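Local coordinates for protein methionine gamma-lyase (Trichomonas vaginalis, PDB 1PFF) that belongs to the Cys/Met metabolism family of pyridoxal-phosphate-dependent enzymes and has the fold type I architecture, in a four-chain assembly, at residues 12-17 / 160-165; 75-80 / 106-111; 249-254 / 304-309. One frame throughout, in Å; residues are numbered along the deposited sequence.

Interaction 1: 12-17 / 160-165; sequences HAEACA and SRADII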
# COMPACT_ATOMS: atom_id res chain seq x y z
N HIS A 12 7.40 -20.12 19.76
CA HIS A 12 8.53 -20.36 20.68
C HIS A 12 9.81 -20.75 19.93
O HIS A 12 10.61 -21.56 20.42
CB HIS A 12 8.19 -21.40 21.76
CG HIS A 12 6.80 -21.28 22.30
ND1 HIS A 12 5.94 -22.35 22.37
CD2 HIS A 12 6.11 -20.21 22.77
CE1 HIS A 12 4.79 -21.95 22.89
NE2 HIS A 12 4.86 -20.66 23.13
N ALA A 13 9.99 -20.15 18.77
CA ALA A 13 11.16 -20.39 17.92
C ALA A 13 12.27 -19.38 18.23
O ALA A 13 12.00 -18.29 18.74
CB ALA A 13 10.75 -20.28 16.48
N GLU A 14 13.50 -19.75 17.89
CA GLU A 14 14.63 -18.81 17.95
C GLU A 14 14.52 -17.76 16.85
O GLU A 14 14.86 -16.59 17.06
CB GLU A 14 15.96 -19.56 17.78
CG GLU A 14 16.27 -20.53 18.89
CD GLU A 14 17.65 -21.17 18.77
OE1 GLU A 14 18.51 -20.69 17.97
OE2 GLU A 14 17.87 -22.15 19.51
N ALA A 15 14.04 -18.17 15.69
CA ALA A 15 14.02 -17.28 14.52
C ALA A 15 12.91 -17.66 13.53
O ALA A 15 12.36 -18.76 13.57
CB ALA A 15 15.40 -17.28 13.82
N CYS A 16 12.60 -16.73 12.64
CA CYS A 16 11.61 -16.98 11.62
C CYS A 16 12.00 -16.29 10.32
O CYS A 16 12.66 -15.24 10.33
CB CYS A 16 10.24 -16.52 12.12
SG CYS A 16 8.98 -16.34 10.85
N ALA A 17 11.63 -16.91 9.20
CA ALA A 17 11.84 -16.36 7.87
C ALA A 17 10.48 -16.28 7.18
O ALA A 17 9.78 -17.29 7.06
CB ALA A 17 12.79 -17.25 7.06
N SER A 160 12.27 -21.81 13.15
CA SER A 160 13.26 -22.81 13.56
C SER A 160 14.36 -22.17 14.40
O SER A 160 14.24 -21.00 14.81
CB SER A 160 13.85 -23.51 12.31
OG SER A 160 14.54 -24.71 12.66
N ARG A 161 15.42 -22.95 14.67
CA ARG A 161 16.64 -22.44 15.31
C ARG A 161 17.27 -21.38 14.43
O ARG A 161 17.11 -21.43 13.20
CB ARG A 161 17.66 -23.57 15.50
CG ARG A 161 17.10 -24.88 16.02
CD ARG A 161 18.15 -25.86 16.53
NE ARG A 161 19.26 -26.06 15.59
CZ ARG A 161 19.42 -27.12 14.81
NH1 ARG A 161 18.52 -28.10 14.81
NH2 ARG A 161 20.48 -27.21 14.01
N ALA A 162 18.01 -20.46 15.04
CA ALA A 162 18.67 -19.37 14.31
C ALA A 162 19.57 -19.85 13.17
O ALA A 162 19.55 -19.29 12.06
CB ALA A 162 19.45 -18.48 15.26
N ASP A 163 20.34 -20.90 13.44
CA ASP A 163 21.27 -21.40 12.43
C ASP A 163 20.58 -22.03 11.21
O ASP A 163 21.03 -21.82 10.08
CB ASP A 163 22.38 -22.27 13.05
CG ASP A 163 21.89 -23.62 13.57
OD1 ASP A 163 20.67 -23.85 13.73
OD2 ASP A 163 22.69 -24.54 13.85
N ILE A 164 19.49 -22.75 11.44
CA ILE A 164 18.64 -23.25 10.35
C ILE A 164 18.02 -22.09 9.54
O ILE A 164 18.11 -22.07 8.31
CB ILE A 164 17.55 -24.22 10.86
CG1 ILE A 164 18.18 -25.54 11.32
CG2 ILE A 164 16.50 -24.49 9.77
CD1 ILE A 164 17.24 -26.44 12.10
N ILE A 165 17.39 -21.14 10.23
CA ILE A 165 16.78 -19.98 9.56
C ILE A 165 17.79 -19.15 8.78
O ILE A 165 17.46 -18.60 7.73
CB ILE A 165 15.99 -19.10 10.56
CG1 ILE A 165 14.76 -19.85 11.10
CG2 ILE A 165 15.60 -17.76 9.89
CD1 ILE A 165 13.87 -20.46 10.00
O HOH W 1 20.94 -21.71 16.27
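E14 lays its side chain over the start of the helix that opens at A162, and shows how a residue just ahead of a strand can grip the start of a neighbouring helix. Its CB lies 3.5 Å from A162 N. CG stands anti to the carbonyl carbon of E14 (chi1 -65°) and passes near R161 CA; CD, reached through an extended chain, lies 3.8 Å from R161 CA. At the tip, OE1 accepts a nearly straight hydrogen bond from A162 N (3.0 Å), the donor meeting it from above the carboxylate plane, while the methyl CB of A162 packs against the same oxygen. A water that donates to OE1 also accepts from D163 N, so one carboxylate oxygen serves two amides of the first helical turn, one directly and one through water. R161 holds the N-cap position, and its own side chain turns to D163 in a salt bridge. The negative charge beside these amides is probably favoured by the helix dipole.

Next along the chain, A15 pairs with S160 as an antiparallel hydrogen-bonded pair, A15 N giving to S160 O at 3.0 Å and S160 N to A15 O at 3.1 Å. I165, one turn into the helix, covers this pair: its CB lies 3.8 Å from A15 CB, CG1 rests on the carbonyl of A15, and CG2 reaches A17 CB.

Strand 15-19, outermost in the seven-stranded sheet of this chain, thus pairs with 156-160, the one strand running against the other six, as in the large domain of fold type I enzymes. Helix 2-11 ends just before it in a Schellman motif at H12, and helix 162-177 packs against it, with V168 and I173 continuing the cover over A17.

Interaction 2: 75-80 / 106-111; sequences NIEKHL and VKQARK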
# COMPACT_ATOMS: atom_id res chain seq x y z
N ASN A 75 5.53 -46.41 11.66
CA ASN A 75 5.71 -46.28 10.22
C ASN A 75 6.88 -45.39 9.79
O ASN A 75 7.54 -45.68 8.79
CB ASN A 75 4.42 -45.85 9.51
CG ASN A 75 4.25 -46.51 8.16
OD1 ASN A 75 5.05 -47.35 7.75
ND2 ASN A 75 3.20 -46.12 7.44
N ILE A 76 7.13 -44.33 10.54
CA ILE A 76 8.26 -43.44 10.26
C ILE A 76 9.59 -44.15 10.51
O ILE A 76 10.44 -44.16 9.63
CB ILE A 76 8.16 -42.13 11.10
CG1 ILE A 76 6.97 -41.29 10.64
CG2 ILE A 76 9.46 -41.30 10.99
CD1 ILE A 76 6.54 -40.25 11.66
N GLU A 77 9.75 -44.76 11.68
CA GLU A 77 11.04 -45.38 12.02
C GLU A 77 11.33 -46.53 11.07
O GLU A 77 12.48 -46.77 10.69
CB GLU A 77 11.12 -45.80 13.49
CG GLU A 77 10.02 -46.74 13.95
CD GLU A 77 9.95 -46.89 15.47
OE1 GLU A 77 10.46 -46.03 16.21
OE2 GLU A 77 9.35 -47.87 15.92
N LYS A 78 10.27 -47.22 10.67
CA LYS A 78 10.34 -48.32 9.72
C LYS A 78 10.92 -47.90 8.37
O LYS A 78 11.57 -48.70 7.70
CB LYS A 78 8.95 -48.94 9.51
CG LYS A 78 8.96 -50.29 8.83
CD LYS A 78 7.76 -50.49 7.91
CE LYS A 78 6.48 -50.61 8.70
NZ LYS A 78 5.28 -50.55 7.83
N HIS A 79 10.69 -46.64 7.97
CA HIS A 79 11.10 -46.18 6.64
C HIS A 79 12.43 -45.43 6.61
O HIS A 79 12.82 -44.90 5.57
CB HIS A 79 9.99 -45.34 5.99
CG HIS A 79 8.85 -46.16 5.49
ND1 HIS A 79 8.79 -46.63 4.19
CD2 HIS A 79 7.74 -46.61 6.11
CE1 HIS A 79 7.68 -47.33 4.04
NE2 HIS A 79 7.02 -47.33 5.18
N LEU A 80 13.13 -45.40 7.75
CA LEU A 80 14.41 -44.71 7.86
C LEU A 80 15.47 -45.44 7.05
O LEU A 80 15.53 -46.67 7.08
CB LEU A 80 14.84 -44.59 9.33
CG LEU A 80 14.00 -43.70 10.25
CD1 LEU A 80 14.46 -43.83 11.69
CD2 LEU A 80 13.98 -42.21 9.81
N VAL A 106 8.31 -37.37 16.10
CA VAL A 106 9.67 -36.93 16.43
C VAL A 106 10.47 -38.08 17.03
O VAL A 106 11.60 -38.34 16.61
CB VAL A 106 9.66 -35.72 17.38
CG1 VAL A 106 11.08 -35.39 17.86
CG2 VAL A 106 9.01 -34.51 16.67
N LYS A 107 9.87 -38.78 17.99
CA LYS A 107 10.55 -39.89 18.67
C LYS A 107 10.98 -40.97 17.68
O LYS A 107 12.08 -41.52 17.80
CB LYS A 107 9.69 -40.48 19.79
CG LYS A 107 9.69 -39.60 21.06
CD LYS A 107 9.04 -40.34 22.24
CE LYS A 107 8.23 -39.41 23.14
NZ LYS A 107 7.67 -40.13 24.34
N GLN A 108 10.12 -41.26 16.70
CA GLN A 108 10.46 -42.20 15.63
C GLN A 108 11.63 -41.71 14.78
O GLN A 108 12.55 -42.47 14.48
CB GLN A 108 9.27 -42.46 14.73
CG GLN A 108 8.18 -43.33 15.36
CD GLN A 108 7.10 -43.62 14.36
OE1 GLN A 108 7.34 -44.35 13.40
NE2 GLN A 108 5.92 -43.01 14.55
N ALA A 109 11.58 -40.44 14.37
CA ALA A 109 12.66 -39.85 13.58
C ALA A 109 13.98 -39.85 14.34
O ALA A 109 15.04 -39.96 13.73
CB ALA A 109 12.28 -38.44 13.14
N ARG A 110 13.92 -39.75 15.67
CA ARG A 110 15.14 -39.76 16.49
C ARG A 110 15.79 -41.14 16.61
O ARG A 110 16.83 -41.28 17.27
CB ARG A 110 14.90 -39.15 17.88
CG ARG A 110 14.49 -37.67 17.88
CD ARG A 110 15.40 -36.70 17.13
NE ARG A 110 14.75 -35.40 17.00
CZ ARG A 110 14.64 -34.69 15.88
NH1 ARG A 110 15.17 -35.13 14.75
NH2 ARG A 110 13.99 -33.53 15.90
N LYS A 111 15.19 -42.16 15.99
CA LYS A 111 15.84 -43.48 15.87
C LYS A 111 17.04 -43.41 14.92
O LYS A 111 17.76 -44.39 14.73
CB LYS A 111 14.85 -44.55 15.40
CG LYS A 111 13.69 -44.82 16.36
CD LYS A 111 14.13 -45.57 17.60
CE LYS A 111 13.08 -45.46 18.69
NZ LYS A 111 11.83 -46.19 18.33
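Q108 reaches with an extended side chain to the weakly bonded helix around 75-78, crossing both I76 and E77 at about a right angle. Its CG stands anti to the carbonyl carbon (chi1 -73°), and the amide arrives with OE1 foremost, at the backbone of the first turn. There OE1 accepts a well-directed bond from E77 N (3.0 Å, 163°) and a weak, bent one from I76 N (2.9 Å). I76 CB presses on the same oxygen at 3.3 Å, while its CG2 reaches across to Q108 CB.

E77 reaches back across to the helix of Q108: its CG takes the crowded position between backbone N and carbonyl carbon, and its carboxylate plane stands 82° from the amide of Q108, beside Q108 CG. K111, its chain bent at chi2 and chi4, brings NZ to the syn side of E77 OE1, somewhat out of the carboxylate plane, in a salt bridge whose modelled length is doubtfully short. L80 crosses K111 at about a right angle, its CD1 touching both K111 CB (3.8 Å) and Q108 O (3.6 Å). On the sheet side, I76 and A109 both rest on V87 of strand 84-90, so the two helices share one layer.

The chemistry is graded by depth: the buried amide of Q108 spends OE1 on the neighbouring helix and NE2 on D104, which should fix its rotation, whereas the ion pair of E77 and K111 lies toward the surface.

Interaction 3: 249-254 / 304-309; sequences AFDVDG and DNLIRL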
# COMPACT_ATOMS: atom_id res chain seq x y z
N ALA A 249 -14.46 -31.75 7.54
CA ALA A 249 -14.90 -32.38 6.32
C ALA A 249 -16.03 -33.34 6.67
O ALA A 249 -16.16 -33.76 7.82
CB ALA A 249 -13.76 -33.08 5.59
N PHE A 250 -16.87 -33.64 5.70
CA PHE A 250 -17.94 -34.60 5.91
C PHE A 250 -18.38 -35.23 4.60
O PHE A 250 -18.28 -34.60 3.53
CB PHE A 250 -19.12 -34.02 6.71
CG PHE A 250 -19.82 -32.87 6.04
CD1 PHE A 250 -19.35 -31.57 6.18
CD2 PHE A 250 -20.99 -33.09 5.31
CE1 PHE A 250 -20.03 -30.49 5.57
CE2 PHE A 250 -21.67 -32.02 4.69
CZ PHE A 250 -21.18 -30.73 4.83
N ASP A 251 -18.83 -36.47 4.71
CA ASP A 251 -19.44 -37.17 3.59
C ASP A 251 -20.93 -36.94 3.55
O ASP A 251 -21.63 -36.99 4.57
CB ASP A 251 -19.17 -38.68 3.67
CG ASP A 251 -17.72 -39.02 3.42
OD1 ASP A 251 -17.01 -38.23 2.75
OD2 ASP A 251 -17.21 -40.07 3.87
N VAL A 252 -21.42 -36.65 2.35
CA VAL A 252 -22.82 -36.84 2.04
C VAL A 252 -22.92 -38.02 1.07
O VAL A 252 -21.91 -38.61 0.66
CB VAL A 252 -23.52 -35.58 1.47
CG1 VAL A 252 -23.60 -34.46 2.52
CG2 VAL A 252 -22.85 -35.11 0.18
N ASP A 253 -24.39 -38.61 0.69
CA ASP A 253 -24.57 -39.78 -0.16
C ASP A 253 -24.38 -39.41 -1.63
O ASP A 253 -25.35 -39.28 -2.37
CB ASP A 253 -25.95 -40.36 0.09
CG ASP A 253 -26.10 -41.76 -0.44
OD1 ASP A 253 -25.09 -42.34 -0.91
OD2 ASP A 253 -27.19 -42.35 -0.42
N GLY A 254 -23.12 -39.25 -2.05
CA GLY A 254 -22.81 -39.07 -3.46
C GLY A 254 -22.57 -37.65 -3.95
O GLY A 254 -22.98 -36.68 -3.32
N ASP A 304 -15.67 -38.72 -4.07
CA ASP A 304 -16.71 -37.85 -4.61
C ASP A 304 -17.80 -37.54 -3.58
O ASP A 304 -18.71 -36.76 -3.87
CB ASP A 304 -17.35 -38.48 -5.85
CG ASP A 304 -16.46 -38.41 -7.08
OD1 ASP A 304 -15.29 -37.96 -7.00
OD2 ASP A 304 -16.85 -38.80 -8.20
N ASN A 305 -17.71 -38.16 -2.40
CA ASN A 305 -18.65 -37.89 -1.31
C ASN A 305 -18.28 -36.65 -0.49
O ASN A 305 -19.13 -36.08 0.20
CB ASN A 305 -18.73 -39.08 -0.34
CG ASN A 305 -19.21 -40.37 -0.99
OD1 ASN A 305 -18.74 -41.46 -0.63
ND2 ASN A 305 -20.16 -40.27 -1.91
N LEU A 306 -17.01 -36.25 -0.56
CA LEU A 306 -16.41 -35.33 0.41
C LEU A 306 -16.68 -33.83 0.20
O LEU A 306 -16.44 -33.30 -0.88
CB LEU A 306 -14.90 -35.56 0.53
CG LEU A 306 -14.27 -34.93 1.78
CD1 LEU A 306 -14.55 -35.78 3.03
CD2 LEU A 306 -12.78 -34.72 1.58
N ILE A 307 -17.18 -33.18 1.25
CA ILE A 307 -17.30 -31.73 1.31
C ILE A 307 -16.32 -31.20 2.37
O ILE A 307 -16.20 -31.77 3.45
CB ILE A 307 -18.75 -31.31 1.67
CG1 ILE A 307 -19.71 -31.66 0.54
CG2 ILE A 307 -18.82 -29.80 1.96
CD1 ILE A 307 -21.18 -31.67 0.94
N ARG A 308 -15.60 -30.13 2.04
CA ARG A 308 -14.68 -29.50 2.99
C ARG A 308 -15.25 -28.17 3.40
O ARG A 308 -15.65 -27.36 2.54
CB ARG A 308 -13.30 -29.28 2.37
CG ARG A 308 -12.46 -30.53 2.16
CD ARG A 308 -11.11 -30.22 1.51
NE ARG A 308 -10.12 -29.71 2.47
CZ ARG A 308 -9.33 -28.66 2.25
NH1 ARG A 308 -9.40 -27.98 1.11
NH2 ARG A 308 -8.47 -28.28 3.19
N LEU A 309 -15.28 -27.94 4.71
CA LEU A 309 -15.85 -26.73 5.27
C LEU A 309 -14.82 -26.04 6.15
O LEU A 309 -14.29 -26.64 7.09
CB LEU A 309 -17.12 -27.08 6.07
CG LEU A 309 -17.72 -26.01 7.00
CD1 LEU A 309 -18.17 -24.77 6.22
CD2 LEU A 309 -18.87 -26.60 7.79
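F250 and I307 form the central pair of an antiparallel two-strand junction, and backbone bonding sets the register. F250 N gives to I307 O (3.0 Å) and I307 N to F250 O (2.9 Å), making this a hydrogen-bonded pair between the non-hydrogen-bonded pairs A249/R308 and D251/L306. V252 N adds a bond to N305 O at 3.2 Å. In the gaps, A249 CA makes a CA-H...O contact with I307 O at 3.2 Å.

Apolar contacts divide by face. On the face of F250 and I307, I307 CB sits over the phenyl ring in a CH-pi contact (4.2 Å to the centroid), and I307 CD1 touches both F250 CE2 (3.8 Å) and V252 CG2. Helices 255-263 and 316-328 cover this face through L262 and L327. On the other, L306 CD1 bridges A249 CB (3.8 Å) and D251 OD1.

Polar side chains mostly find partners outside the segments: D251 OD2 bonds to the Y224 hydroxyl, and D304 pairs with R297. At G254, N-cap of helix 255-263, a CB would jam against the preceding carbonyl O, which calls for glycine.

The balance implies a sheet held by its backbone, with an apolar face toward the helices, while the face of A249 and L306 also carries the charged D251 and R308.

How the interactions relate
From the N terminus, interaction 1 opens first: residues 12-17 wait about 140 residues for 160-165, so the loop it closes takes in nearly all of the seven-stranded sheet. Interaction 2 is nested inside that loop, joining helix 75-78 to helix 102-109 on the same sheet; the nearest atoms of the two contacts are about 7 Å apart. Only after both have closed, and after the long helix 183-216, does interaction 3 follow in series, tying strands 247-251 and 306-310 in the second, five-stranded sheet. Interactions 1 and 3 lie on opposite sides of the chain's centre, their own centres about 38 Å apart. No loops cross: one is nested in another and the third stands alone, in the second sheet.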